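Local coordinates for protein deoxyhypusine hydroxylase (Homo sapiens, PDB 4D4Z) that hydroxylates the deoxyhypusine side chain of translation initiation factor eIF5A at a di-iron centre, completing the formation of hypusine, at residues 31-36 with 61-66; 55-60 with 89-94. All blocks are in the same frame, centred on the assembly; numbering follows the deposited sequence. Where two conformers were deposited one is given.

Interaction 1. Residues 31-36 with 61-66; sequences RALFTL and HELAYC. With FE (Fe (III) ion), chain D.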
ATOM      1  N   ARG A  31      14.499  -0.092   5.926  1.00 16.41           N
ATOM      2  CA  ARG A  31      15.485   0.638   5.113  1.00 16.56           C
ATOM      3  C   ARG A  31      16.126  -0.307   4.081  1.00 15.42           C
ATOM      4  O   ARG A  31      16.260   0.056   2.905  1.00 15.17           O
ATOM      5  CB  ARG A  31      16.596   1.241   5.947  1.00 18.81           C
ATOM      6  CG  ARG A  31      16.002   2.367   6.778  1.00 24.00           C
ATOM      7  CD  ARG A  31      16.982   3.181   7.615  1.00 28.28           C
ATOM      8  NE  ARG A  31      16.110   4.113   8.362  1.00 32.51           N
ATOM      9  CZ  ARG A  31      15.626   5.287   7.959  1.00 40.38           C
ATOM     10  NH1 ARG A  31      15.951   5.857   6.810  1.00 34.12           N
ATOM     11  NH2 ARG A  31      14.838   5.952   8.788  1.00 44.33           N
ATOM     12  N   ALA A  32      16.363  -1.534   4.506  1.00 12.75           N
ATOM     13  CA  ALA A  32      16.918  -2.564   3.588  1.00 13.18           C
ATOM     14  C   ALA A  32      15.924  -2.850   2.484  1.00 12.39           C
ATOM     15  O   ALA A  32      16.250  -2.894   1.274  1.00 12.21           O
ATOM     16  CB  ALA A  32      17.270  -3.820   4.383  1.00 12.62           C
ATOM     17  N   LEU A  33      14.673  -3.139   2.853  1.00 11.26           N
ATOM     18  CA  LEU A  33      13.639  -3.458   1.924  1.00 10.64           C
ATOM     19  C   LEU A  33      13.484  -2.362   0.852  1.00 12.11           C
ATOM     20  O   LEU A  33      13.404  -2.642  -0.316  1.00 12.15           O
ATOM     21  CB  LEU A  33      12.298  -3.615   2.622  1.00 11.08           C
ATOM     22  CG  LEU A  33      11.080  -3.804   1.717  1.00 11.08           C
ATOM     23  CD1 LEU A  33      11.265  -4.975   0.716  1.00 11.02           C
ATOM     24  CD2 LEU A  33       9.817  -3.980   2.532  1.00 10.88           C
ATOM     25  N   PHE A  34      13.378  -1.126   1.276  1.00 12.17           N
ATOM     26  CA  PHE A  34      13.133  -0.081   0.275  0.50 13.74           C
ATOM     27  C   PHE A  34      14.365   0.154  -0.609  1.00 13.70           C
ATOM     28  O   PHE A  34      14.215   0.513  -1.800  1.00 14.65           O
ATOM     29  CB  PHE A  34      12.471   1.183   0.792  0.50 14.76           C
ATOM     30  CG  PHE A  34      10.994   1.039   0.874  0.50 15.31           C
ATOM     31  CD1 PHE A  34      10.174   1.163  -0.252  0.50 15.62           C
ATOM     32  CD2 PHE A  34      10.447   0.645   2.079  0.50 16.49           C
ATOM     33  CE1 PHE A  34       8.781   0.970  -0.144  0.50 16.34           C
ATOM     34  CE2 PHE A  34       9.093   0.434   2.187  0.50 17.94           C
ATOM     35  CZ  PHE A  34       8.279   0.597   1.088  0.50 16.21           C
ATOM     36  N   THR A  35      15.525  -0.151  -0.104  1.00 12.71           N
ATOM     37  CA  THR A  35      16.726  -0.098  -0.932  1.00 12.87           C
ATOM     38  C   THR A  35      16.747  -1.195  -1.976  1.00 11.70           C
ATOM     39  O   THR A  35      16.951  -0.978  -3.190  1.00 12.39           O
ATOM     40  CB  THR A  35      18.013  -0.132  -0.102  1.00 13.27           C
ATOM     41  OG1 THR A  35      17.981   0.872   0.923  1.00 13.58           O
ATOM     42  CG2 THR A  35      19.210   0.069  -0.964  1.00 13.84           C
ATOM     43  N   LEU A  36      16.425  -2.415  -1.564  1.00 12.24           N
ATOM     44  CA  LEU A  36      16.225  -3.501  -2.538  1.00 12.23           C
ATOM     45  C   LEU A  36      15.143  -3.273  -3.563  1.00 12.17           C
ATOM     46  O   LEU A  36      15.284  -3.595  -4.750  1.00 13.44           O
ATOM     47  CB  LEU A  36      15.940  -4.820  -1.782  1.00 13.09           C
ATOM     48  CG  LEU A  36      17.015  -5.358  -0.904  1.00 13.80           C
ATOM     49  CD1 LEU A  36      16.569  -6.573  -0.189  1.00 17.48           C
ATOM     50  CD2 LEU A  36      18.253  -5.744  -1.720  1.00 14.23           C
ATOM     51  N   HIS A  61       3.563  -7.443   4.539  1.00 11.31           N
ATOM     52  CA  HIS A  61       2.721  -6.774   3.554  1.00 11.69           C
ATOM     53  C   HIS A  61       3.557  -5.754   2.737  1.00 10.73           C
ATOM     54  O   HIS A  61       3.339  -5.579   1.569  1.00 11.29           O
ATOM     55  CB  HIS A  61       1.414  -6.245   4.169  1.00 12.80           C
ATOM     56  CG  HIS A  61       1.309  -4.772   4.333  1.00 12.77           C
ATOM     57  ND1 HIS A  61       2.153  -4.036   5.115  1.00 14.31           N
ATOM     58  CD2 HIS A  61       0.437  -3.889   3.806  1.00 15.20           C
ATOM     59  CE1 HIS A  61       1.796  -2.773   5.093  1.00 16.46           C
ATOM     60  NE2 HIS A  61       0.757  -2.652   4.307  1.00 16.21           N
ATOM     61  N   GLU A  62       4.545  -5.140   3.378  1.00 10.98           N
ATOM     62  CA  GLU A  62       5.419  -4.193   2.663  1.00 12.46           C
ATOM     63  C   GLU A  62       6.289  -4.961   1.634  1.00 11.33           C
ATOM     64  O   GLU A  62       6.589  -4.373   0.560  1.00 10.54           O
ATOM     65  CB  GLU A  62       6.333  -3.419   3.545  1.00 16.52           C
ATOM     66  CG  GLU A  62       6.665  -2.069   2.991  1.00 27.85           C
ATOM     67  CD  GLU A  62       5.501  -1.074   3.171  1.00 33.18           C
ATOM     68  OE1 GLU A  62       4.346  -1.503   3.376  1.00 44.32           O
ATOM     69  OE2 GLU A  62       5.706   0.137   3.162  1.00 44.52           O
ATOM     70  N   LEU A  63       6.690  -6.208   1.935  1.00 11.03           N
ATOM     71  CA  LEU A  63       7.389  -7.021   0.942  1.00 10.80           C
ATOM     72  C   LEU A  63       6.583  -7.116  -0.329  1.00 10.98           C
ATOM     73  O   LEU A  63       7.045  -6.905  -1.438  1.00 11.20           O
ATOM     74  CB  LEU A  63       7.711  -8.441   1.443  1.00 11.20           C
ATOM     75  CG  LEU A  63       8.397  -8.534   2.733  1.00 12.96           C
ATOM     76  CD1 LEU A  63       8.374 -10.046   3.110  1.00 13.27           C
ATOM     77  CD2 LEU A  63       9.803  -8.033   2.705  1.00 12.41           C
ATOM     78  N   ALA A  64       5.289  -7.443  -0.171  1.00 10.83           N
ATOM     79  CA  ALA A  64       4.423  -7.553  -1.317  1.00 10.87           C
ATOM     80  C   ALA A  64       4.216  -6.239  -2.073  1.00 11.40           C
ATOM     81  O   ALA A  64       4.217  -6.201  -3.286  1.00 11.66           O
ATOM     82  CB  ALA A  64       3.048  -8.111  -0.899  1.00 10.57           C
ATOM     83  N   TYR A  65       4.019  -5.167  -1.309  1.00 11.11           N
ATOM     84  CA  TYR A  65       3.857  -3.836  -1.894  1.00 11.13           C
ATOM     85  C   TYR A  65       5.047  -3.536  -2.765  1.00 11.07           C
ATOM     86  O   TYR A  65       4.878  -3.148  -3.938  1.00 11.78           O
ATOM     87  CB  TYR A  65       3.696  -2.751  -0.819  1.00 11.53           C
ATOM     88  CG  TYR A  65       3.631  -1.344  -1.387  1.00 12.37           C
ATOM     89  CD1 TYR A  65       2.440  -0.845  -1.961  1.00 13.80           C
ATOM     90  CD2 TYR A  65       4.745  -0.528  -1.361  1.00 12.33           C
ATOM     91  CE1 TYR A  65       2.390   0.444  -2.428  1.00 14.86           C
ATOM     92  CE2 TYR A  65       4.658   0.756  -1.824  1.00 13.07           C
ATOM     93  CZ  TYR A  65       3.507   1.219  -2.328  1.00 12.92           C
ATOM     94  OH  TYR A  65       3.490   2.531  -2.847  1.00 15.08           O
ATOM     95  N   CYS A  66       6.244  -3.794  -2.223  1.00 10.83           N
ATOM     96  CA  CYS A  66       7.470  -3.509  -2.997  1.00 11.27           C
ATOM     97  C   CYS A  66       7.577  -4.346  -4.264  1.00 12.74           C
ATOM     98  O   CYS A  66       7.915  -3.794  -5.345  1.00 12.77           O
ATOM     99  CB  CYS A  66       8.709  -3.659  -2.161  1.00 13.47           C
ATOM    100  SG  CYS A  66       8.887  -2.331  -0.936  1.00 14.03           S
TER
HETATM  101 FE    FE D 302      -0.745  -0.999   4.100  1.00 17.69          FE
HETATM  102  O   HOH W   1       0.862   0.318   3.930  1.00 17.58           O
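Cys66 SG sits over one face of the Phe34 ring, 3.8 Å from the ring centroid, a Cys sulfur-aromatic contact. It is displaced toward the rim, where SG comes to 3.4 Å from Phe34 CE1. The ring's edge is taken by a carboxylate: Glu62 OE2 lies in the ring plane, 3.3 Å from Phe34 CZ, with the planes of the two groups 78° apart. Tyr65 CD2 also lies near that edge, more loosely. Phe34 has a second conformer, so the ring contacts hold for one of its two positions. In Glu62, chi1 (-151°, CG anti to the backbone N) brings CG against the ring near CE2 and CZ, and the bend at chi2 then swings OE2 into the ring plane. Leu33 points toward the other helix and crosses Glu62 at about a right angle. Its CD2 rests on Glu62 CB at 3.7 Å, CD1 meets Leu63 CD2 at 3.9 Å, and CG touches the same sulfur that covers the phenylalanine. Helices 26-39 and 57-70 run nearly parallel here, 14° apart with axes 10.3 Å from each other, as in a HEAT-like stack, and Ile48 of helix 42-50 packs on both Leu33 and Leu63. His61 takes no part in this packing and binds an iron through NE2 at 2.2 Å, alongside His245 and Glu246, while Tyr65 OH is hydrogen-bonded to Tyr216 OH. The contact is mostly aliphatic and aromatic, with one thiol sulfur on the ring face and one carboxylate at its edge, where the partly positive C-H groups probably suit the negative oxygen.

Interaction 2. Residues 55-60 with 89-94; sequences DSALLK and EPMVRH. With FE (Fe (III) ion), chain C.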
ATOM      1  N   ASP A  55       7.328 -12.912  11.441  1.00 16.75           N
ATOM      2  CA  ASP A  55       6.159 -12.727  12.359  1.00 17.52           C
ATOM      3  C   ASP A  55       5.416 -11.397  12.156  1.00 21.76           C
ATOM      4  O   ASP A  55       4.261 -11.283  12.540  1.00 20.49           O
ATOM      5  CB  ASP A  55       6.624 -12.726  13.823  1.00 20.45           C
ATOM      6  CG  ASP A  55       7.120 -14.066  14.300  1.00 26.24           C
ATOM      7  OD1 ASP A  55       6.734 -15.077  13.724  1.00 26.63           O
ATOM      8  OD2 ASP A  55       7.867 -14.046  15.313  1.00 30.44           O
ATOM      9  N   SER A  56       6.074 -10.391  11.575  1.00 16.48           N
ATOM     10  CA  SER A  56       5.451  -9.057  11.421  1.00 16.00           C
ATOM     11  C   SER A  56       4.567  -9.036  10.155  1.00 15.45           C
ATOM     12  O   SER A  56       5.093  -9.037   9.025  1.00 14.95           O
ATOM     13  CB  SER A  56       6.514  -8.007  11.325  1.00 15.89           C
ATOM     14  OG  SER A  56       6.007  -6.704  11.020  1.00 15.92           O
ATOM     15  N   ALA A  57       3.250  -8.945  10.327  1.00 14.65           N
ATOM     16  CA  ALA A  57       2.337  -8.715   9.206  1.00 15.61           C
ATOM     17  C   ALA A  57       2.631  -7.367   8.512  1.00 13.30           C
ATOM     18  O   ALA A  57       2.525  -7.282   7.295  1.00 12.47           O
ATOM     19  CB  ALA A  57       0.871  -8.748   9.650  1.00 16.66           C
ATOM     20  N   LEU A  58       3.051  -6.355   9.287  1.00 12.47           N
ATOM     21  CA  LEU A  58       3.454  -5.103   8.676  1.00 13.36           C
ATOM     22  C   LEU A  58       4.608  -5.276   7.683  1.00 14.96           C
ATOM     23  O   LEU A  58       4.509  -4.842   6.508  1.00 12.89           O
ATOM     24  CB  LEU A  58       3.800  -4.026   9.699  1.00 15.24           C
ATOM     25  CG  LEU A  58       4.088  -2.678   9.119  1.00 15.52           C
ATOM     26  CD1 LEU A  58       2.793  -2.074   8.671  1.00 17.02           C
ATOM     27  CD2 LEU A  58       4.719  -1.777  10.134  1.00 16.67           C
ATOM     28  N   LEU A  59       5.657  -5.955   8.116  1.00 12.76           N
ATOM     29  CA  LEU A  59       6.779  -6.129   7.257  1.00 13.50           C
ATOM     30  C   LEU A  59       6.374  -6.996   6.041  1.00 12.24           C
ATOM     31  O   LEU A  59       6.705  -6.675   4.883  1.00 12.38           O
ATOM     32  CB  LEU A  59       7.970  -6.769   7.996  1.00 13.84           C
ATOM     33  CG  LEU A  59       9.210  -7.046   7.141  1.00 15.45           C
ATOM     34  CD1 LEU A  59       9.804  -5.770   6.609  1.00 16.28           C
ATOM     35  CD2 LEU A  59      10.262  -7.759   8.000  1.00 18.83           C
ATOM     36  N   LYS A  60       5.682  -8.119   6.283  1.00 12.69           N
ATOM     37  CA  LYS A  60       5.311  -8.991   5.215  1.00 11.36           C
ATOM     38  C   LYS A  60       4.504  -8.299   4.114  1.00 11.39           C
ATOM     39  O   LYS A  60       4.736  -8.487   2.928  1.00 12.49           O
ATOM     40  CB  LYS A  60       4.528 -10.238   5.723  1.00 12.29           C
ATOM     41  CG  LYS A  60       5.429 -11.206   6.458  1.00 13.87           C
ATOM     42  CD  LYS A  60       4.663 -12.463   6.782  1.00 14.06           C
ATOM     43  CE  LYS A  60       3.628 -12.227   7.804  1.00 17.34           C
ATOM     44  NZ  LYS A  60       2.879 -13.482   8.108  1.00 20.29           N
ATOM     45  N   GLU A  89      -2.053 -13.241   7.056  1.00 15.77           N
ATOM     46  CA  GLU A  89      -3.070 -12.272   7.460  1.00 17.39           C
ATOM     47  C   GLU A  89      -3.785 -11.665   6.297  1.00 16.65           C
ATOM     48  O   GLU A  89      -3.208 -11.500   5.190  1.00 14.32           O
ATOM     49  CB  GLU A  89      -2.429 -11.151   8.250  1.00 19.24           C
ATOM     50  CG  GLU A  89      -1.805 -11.556   9.614  1.00 21.21           C
ATOM     51  CD  GLU A  89      -0.422 -12.146   9.624  1.00 25.84           C
ATOM     52  OE1 GLU A  89       0.203 -12.438   8.548  1.00 22.33           O
ATOM     53  OE2 GLU A  89       0.020 -12.360  10.789  1.00 30.88           O
ATOM     54  N   PRO A  90      -5.042 -11.275   6.472  1.00 17.79           N
ATOM     55  CA  PRO A  90      -5.742 -10.622   5.360  1.00 15.74           C
ATOM     56  C   PRO A  90      -4.965  -9.492   4.691  1.00 13.69           C
ATOM     57  O   PRO A  90      -4.984  -9.370   3.452  1.00 14.18           O
ATOM     58  CB  PRO A  90      -7.066 -10.153   5.959  1.00 18.21           C
ATOM     59  CG  PRO A  90      -7.324 -11.177   7.045  1.00 19.76           C
ATOM     60  CD  PRO A  90      -5.943 -11.471   7.625  1.00 18.77           C
ATOM     61  N   MET A  91      -4.327  -8.654   5.475  1.00 13.38           N
ATOM     62  CA  MET A  91      -3.659  -7.507   4.855  0.50 13.77           C
ATOM     63  C   MET A  91      -2.463  -7.953   4.018  1.00 13.08           C
ATOM     64  O   MET A  91      -2.122  -7.240   3.073  1.00 14.13           O
ATOM     65  CB  MET A  91      -3.167  -6.398   5.813  0.50 13.44           C
ATOM     66  CG  MET A  91      -2.059  -6.817   6.778  0.50 13.66           C
ATOM     67  SD  MET A  91      -1.698  -5.497   7.966  0.50 17.29           S
ATOM     68  CE  MET A  91      -0.634  -4.254   7.189  0.50 12.69           C
ATOM     69  N   VAL A  92      -1.829  -9.070   4.347  1.00 12.25           N
ATOM     70  CA  VAL A  92      -0.661  -9.567   3.590  1.00 13.10           C
ATOM     71  C   VAL A  92      -1.179 -10.209   2.276  1.00 14.00           C
ATOM     72  O   VAL A  92      -0.633  -9.952   1.182  1.00 11.85           O
ATOM     73  CB  VAL A  92       0.151 -10.592   4.355  1.00 14.51           C
ATOM     74  CG1 VAL A  92       1.226 -11.179   3.501  1.00 14.32           C
ATOM     75  CG2 VAL A  92       0.724  -9.976   5.635  1.00 13.40           C
ATOM     76  N   ARG A  93      -2.253 -10.997   2.367  1.00 11.79           N
ATOM     77  CA  ARG A  93      -2.870 -11.532   1.167  1.00 12.42           C
ATOM     78  C   ARG A  93      -3.445 -10.464   0.199  1.00 12.88           C
ATOM     79  O   ARG A  93      -3.272 -10.512  -1.047  1.00 12.17           O
ATOM     80  CB  ARG A  93      -3.965 -12.553   1.558  1.00 13.52           C
ATOM     81  CG  ARG A  93      -3.485 -13.707   2.389  1.00 14.25           C
ATOM     82  CD  ARG A  93      -4.584 -14.721   2.800  1.00 14.94           C
ATOM     83  NE  ARG A  93      -5.126 -15.373   1.628  1.00 15.76           N
ATOM     84  CZ  ARG A  93      -6.384 -15.588   1.357  1.00 16.88           C
ATOM     85  NH1 ARG A  93      -7.297 -15.495   2.307  1.00 20.04           N
ATOM     86  NH2 ARG A  93      -6.703 -16.081   0.192  1.00 16.30           N
ATOM     87  N   HIS A  94      -4.053  -9.446   0.769  1.00 12.76           N
ATOM     88  CA  HIS A  94      -4.506  -8.315  -0.011  1.00 12.63           C
ATOM     89  C   HIS A  94      -3.320  -7.666  -0.731  1.00 11.67           C
ATOM     90  O   HIS A  94      -3.402  -7.364  -1.910  1.00 11.82           O
ATOM     91  CB  HIS A  94      -5.272  -7.258   0.887  1.00 14.18           C
ATOM     92  CG  HIS A  94      -4.854  -5.835   0.635  1.00 13.49           C
ATOM     93  ND1 HIS A  94      -5.125  -5.141  -0.524  1.00 14.31           N
ATOM     94  CD2 HIS A  94      -4.079  -5.017   1.383  1.00 15.19           C
ATOM     95  CE1 HIS A  94      -4.564  -3.939  -0.454  1.00 15.69           C
ATOM     96  NE2 HIS A  94      -3.913  -3.855   0.680  1.00 14.99           N
TER
HETATM   97 FE    FE C 301      -2.604  -2.264   1.500  1.00 15.27          FE
HETATM   98  O   HOH W   2       2.464 -13.152  11.068  1.00 25.96           O
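Lys60 and Glu89 cross at about a right angle and end in a salt bridge, Lys60 NZ donating to Glu89 OE1 at 2.9 Å through the syn lone pair, on the side of the other carboxylate oxygen. Both chains are kinked to meet: the lysine bends at chi3 (-69°) and the glutamate at chi2 (82°). A water completes the arrangement, accepting from Lys60 NZ and donating to Glu89 OE2 at 2.6 Å and to Asp55 O, so both carboxylate oxygens are engaged and the ammonium has two partners. The bend of Glu89 also lays its carboxylate carbon against the methyl of Ala57, with Glu89 CD 3.6 Å from Ala57 CB. Next to the salt bridge, Val92 lays CG2 against the first turn of the other helix: CG2 lies 3.6 Å from Ala57 O and 3.8 Å from Lys60 CB, while CG1 stays close to that same Lys60 CB. On the far side of Ala57 from the lysine, Met91 CE reaches Leu58 CD1 at 4.3 Å, a looser touch made by one of two deposited methionine conformers. Each segment starts a helix, with Ser56 at one N-cap, its OG accepting from Leu59 N at 3.0 Å, and Glu89 at the other. Three residues past Met91, His94 NE2 binds an iron together with Glu95 and His212. The contact thus joins the N-terminal ends of helices 57-70 and 90-103, from successive HEAT-like repeats; helices 241-254 and 272-287 pack against Leu58 and Met91, and helix 26-39 covers Leu58 and Leu59.

Helix 57-70 serves both contacts, meeting helix 26-39 in interaction 1 and helix 90-103 in interaction 2, so the two are successive steps along one stack of helices. Interaction 2 is the more buried, yet it carries the charge pair and its water; interaction 1 is partly buried, with aliphatic and sulfur contacts inside and an exposed phenylalanine at its margin. They bury similar areas, 272 and 290 Å². The seam between them is His61, whose ND1 lies 3.5 Å from Met91 CE. Each contact contributes one histidine to a different iron, His61 and His94, and in both cases that ligand stands apart from the packing between the segments.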